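Local coordinates for antibiotic resistance protein (Deinococcus radiodurans, PDB 2VLI) that probably confers resistance to tunicamycin by acting as a phosphotransferase of the P-loop NTPase clan that modifies the drug, at residues A[23-28]-A[171-176]. Numbering follows the deposited sequence.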
loop_
_atom_site.group_PDB
_atom_site.type_symbol
_atom_site.label_atom_id
_atom_site.label_comp_id
_atom_site.label_asym_id
_atom_site.label_seq_id
_atom_site.Cartn_x
_atom_site.Cartn_y
_atom_site.Cartn_z
ATOM N N HIS A 23 -15.483 -11.930 16.911
ATOM C CA HIS A 23 -16.417 -12.246 18.011
ATOM C C HIS A 23 -17.474 -13.293 17.594
ATOM O O HIS A 23 -17.668 -14.304 18.266
ATOM C CB HIS A 23 -17.094 -10.961 18.500
ATOM C CG HIS A 23 -18.161 -11.188 19.536
ATOM N ND1 HIS A 23 -17.881 -11.664 20.801
ATOM C CD2 HIS A 23 -19.501 -10.965 19.505
ATOM C CE1 HIS A 23 -19.002 -11.754 21.496
ATOM N NE2 HIS A 23 -20.000 -11.334 20.734
ATOM N N THR A 24 -18.130 -13.078 16.454
ATOM C CA THR A 24 -19.093 -14.058 15.932
ATOM C C THR A 24 -18.514 -15.446 15.711
ATOM O O THR A 24 -19.165 -16.457 16.020
ATOM C CB THR A 24 -19.690 -13.558 14.590
ATOM O OG1 THR A 24 -20.090 -12.197 14.762
ATOM C CG2 THR A 24 -20.868 -14.425 14.144
ATOM N N LEU A 25 -17.309 -15.511 15.157
ATOM C CA LEU A 25 -16.676 -16.777 14.902
ATOM C C LEU A 25 -16.358 -17.411 16.222
ATOM O O LEU A 25 -16.496 -18.617 16.389
ATOM C CB LEU A 25 -15.356 -16.620 14.143
ATOM C CG LEU A 25 -15.413 -16.569 12.626
ATOM C CD1 LEU A 25 -14.123 -15.957 12.094
ATOM C CD2 LEU A 25 -15.696 -17.967 12.031
ATOM N N HIS A 26 -15.878 -16.589 17.141
ATOM C CA HIS A 26 -15.541 -17.054 18.476
ATOM C C HIS A 26 -16.752 -17.710 19.149
ATOM O O HIS A 26 -16.640 -18.818 19.668
ATOM C CB HIS A 26 -15.026 -15.920 19.337
ATOM C CG HIS A 26 -14.729 -16.345 20.742
ATOM N ND1 HIS A 26 -13.979 -17.462 21.028
ATOM C CD2 HIS A 26 -15.151 -15.853 21.935
ATOM C CE1 HIS A 26 -13.904 -17.610 22.341
ATOM N NE2 HIS A 26 -14.609 -16.646 22.913
ATOM N N GLU A 27 -17.893 -17.021 19.096
ATOM C CA GLU A 27 -19.140 -17.501 19.737
ATOM C C GLU A 27 -19.636 -18.813 19.145
ATOM O O GLU A 27 -20.382 -19.531 19.797
ATOM C CB GLU A 27 -20.264 -16.500 19.597
ATOM C CG GLU A 27 -20.089 -15.137 20.223
ATOM C CD GLU A 27 -21.231 -14.162 19.790
ATOM O OE1 GLU A 27 -21.804 -14.327 18.668
ATOM O OE2 GLU A 27 -21.582 -13.238 20.581
ATOM N N ARG A 28 -19.214 -19.133 17.918
ATOM C CA ARG A 28 -19.689 -20.328 17.211
ATOM C C ARG A 28 -18.645 -21.391 16.940
ATOM O O ARG A 28 -18.920 -22.382 16.249
ATOM C CB ARG A 28 -20.368 -19.906 15.920
ATOM C CG ARG A 28 -21.511 -18.930 16.191
ATOM C CD ARG A 28 -22.274 -18.526 14.955
ATOM N NE ARG A 28 -22.769 -19.688 14.235
ATOM C CZ ARG A 28 -23.259 -19.662 12.997
ATOM N NH1 ARG A 28 -23.349 -18.517 12.341
ATOM N NH2 ARG A 28 -23.661 -20.787 12.420
ATOM N N LEU A 171 -14.380 -25.553 8.375
ATOM C CA LEU A 171 -14.781 -25.633 9.776
ATOM C C LEU A 171 -16.289 -25.629 9.911
ATOM O O LEU A 171 -16.986 -24.893 9.214
ATOM C CB LEU A 171 -14.213 -24.445 10.574
ATOM C CG LEU A 171 -12.809 -24.522 11.201
ATOM C CD1 LEU A 171 -12.660 -23.380 12.199
ATOM C CD2 LEU A 171 -12.536 -25.884 11.888
ATOM N N THR A 172 -16.775 -26.429 10.853
ATOM C CA THR A 172 -18.200 -26.500 11.173
ATOM C C THR A 172 -18.505 -25.545 12.304
ATOM O O THR A 172 -17.868 -25.618 13.340
ATOM C CB THR A 172 -18.581 -27.968 11.546
ATOM O OG1 THR A 172 -18.785 -28.698 10.327
ATOM C CG2 THR A 172 -19.842 -28.031 12.418
ATOM N N LEU A 173 -19.433 -24.627 12.077
ATOM C CA LEU A 173 -19.864 -23.700 13.100
ATOM C C LEU A 173 -20.996 -24.292 13.947
ATOM O O LEU A 173 -21.891 -24.988 13.436
ATOM C CB LEU A 173 -20.329 -22.372 12.488
ATOM C CG LEU A 173 -19.308 -21.490 11.748
ATOM C CD1 LEU A 173 -19.921 -20.157 11.475
ATOM C CD2 LEU A 173 -18.011 -21.339 12.545
ATOM N N ALA A 174 -20.939 -24.027 15.246
ATOM C CA ALA A 174 -22.104 -24.199 16.109
ATOM C C ALA A 174 -23.177 -23.222 15.636
ATOM O O ALA A 174 -22.870 -22.272 14.956
ATOM C CB ALA A 174 -21.748 -23.942 17.558
ATOM N N PRO A 175 -24.454 -23.484 15.953
ATOM C CA PRO A 175 -25.524 -22.572 15.519
ATOM C C PRO A 175 -25.471 -21.212 16.227
ATOM O O PRO A 175 -24.842 -21.108 17.287
ATOM C CB PRO A 175 -26.810 -23.338 15.872
ATOM C CG PRO A 175 -26.400 -24.344 16.915
ATOM C CD PRO A 175 -24.962 -24.661 16.684
ATOM N N PRO A 176 -26.095 -20.164 15.637
ATOM C CA PRO A 176 -26.080 -18.808 16.233
ATOM C C PRO A 176 -26.670 -18.687 17.645
ATOM O O PRO A 176 -26.700 -17.578 18.204
ATOM C CB PRO A 176 -26.913 -17.976 15.250
ATOM C CG PRO A 176 -26.923 -18.759 13.967
ATOM C CD PRO A 176 -26.798 -20.190 14.336
#
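The guanidinium of R28 lies between L173 and P176. L173 CD1 sits 3.7 Å above the centre of one face. P176 CD lies over the opposite face, nearer its rim than its centre. At the edge, in the plane, is the carbonyl of A174. This contact joins helix 20-28 of the P-loop NTPase fold to the C-terminal tail that follows helix 158-169. R28 NE donates to A174 O at 2.7 Å, and the N-H...O angle is 159°. NH2 adds a weak bond to the same oxygen, so two N-H groups grip one carbonyl. The bond is returned through the backbone: A174 N donates to R28 O at 2.8 Å. Main chain and side chain of R28 thus both hold A174. The R28 chain bends at chi3 (55°), which places NE beside A174 O. NH1 forms a salt bridge with E163 and a hydrogen bond with Q159, both of helix 158-169. These partners probably help to fix the guanidinium and balance its charge. Next to these bonds, the side chains of L25 and L173 meet obliquely; L25 also touches I10 and I81 of the central parallel sheet. The apolar contact is methyl to methyl, L25 CD2 to L173 CD2 at 4.1 Å.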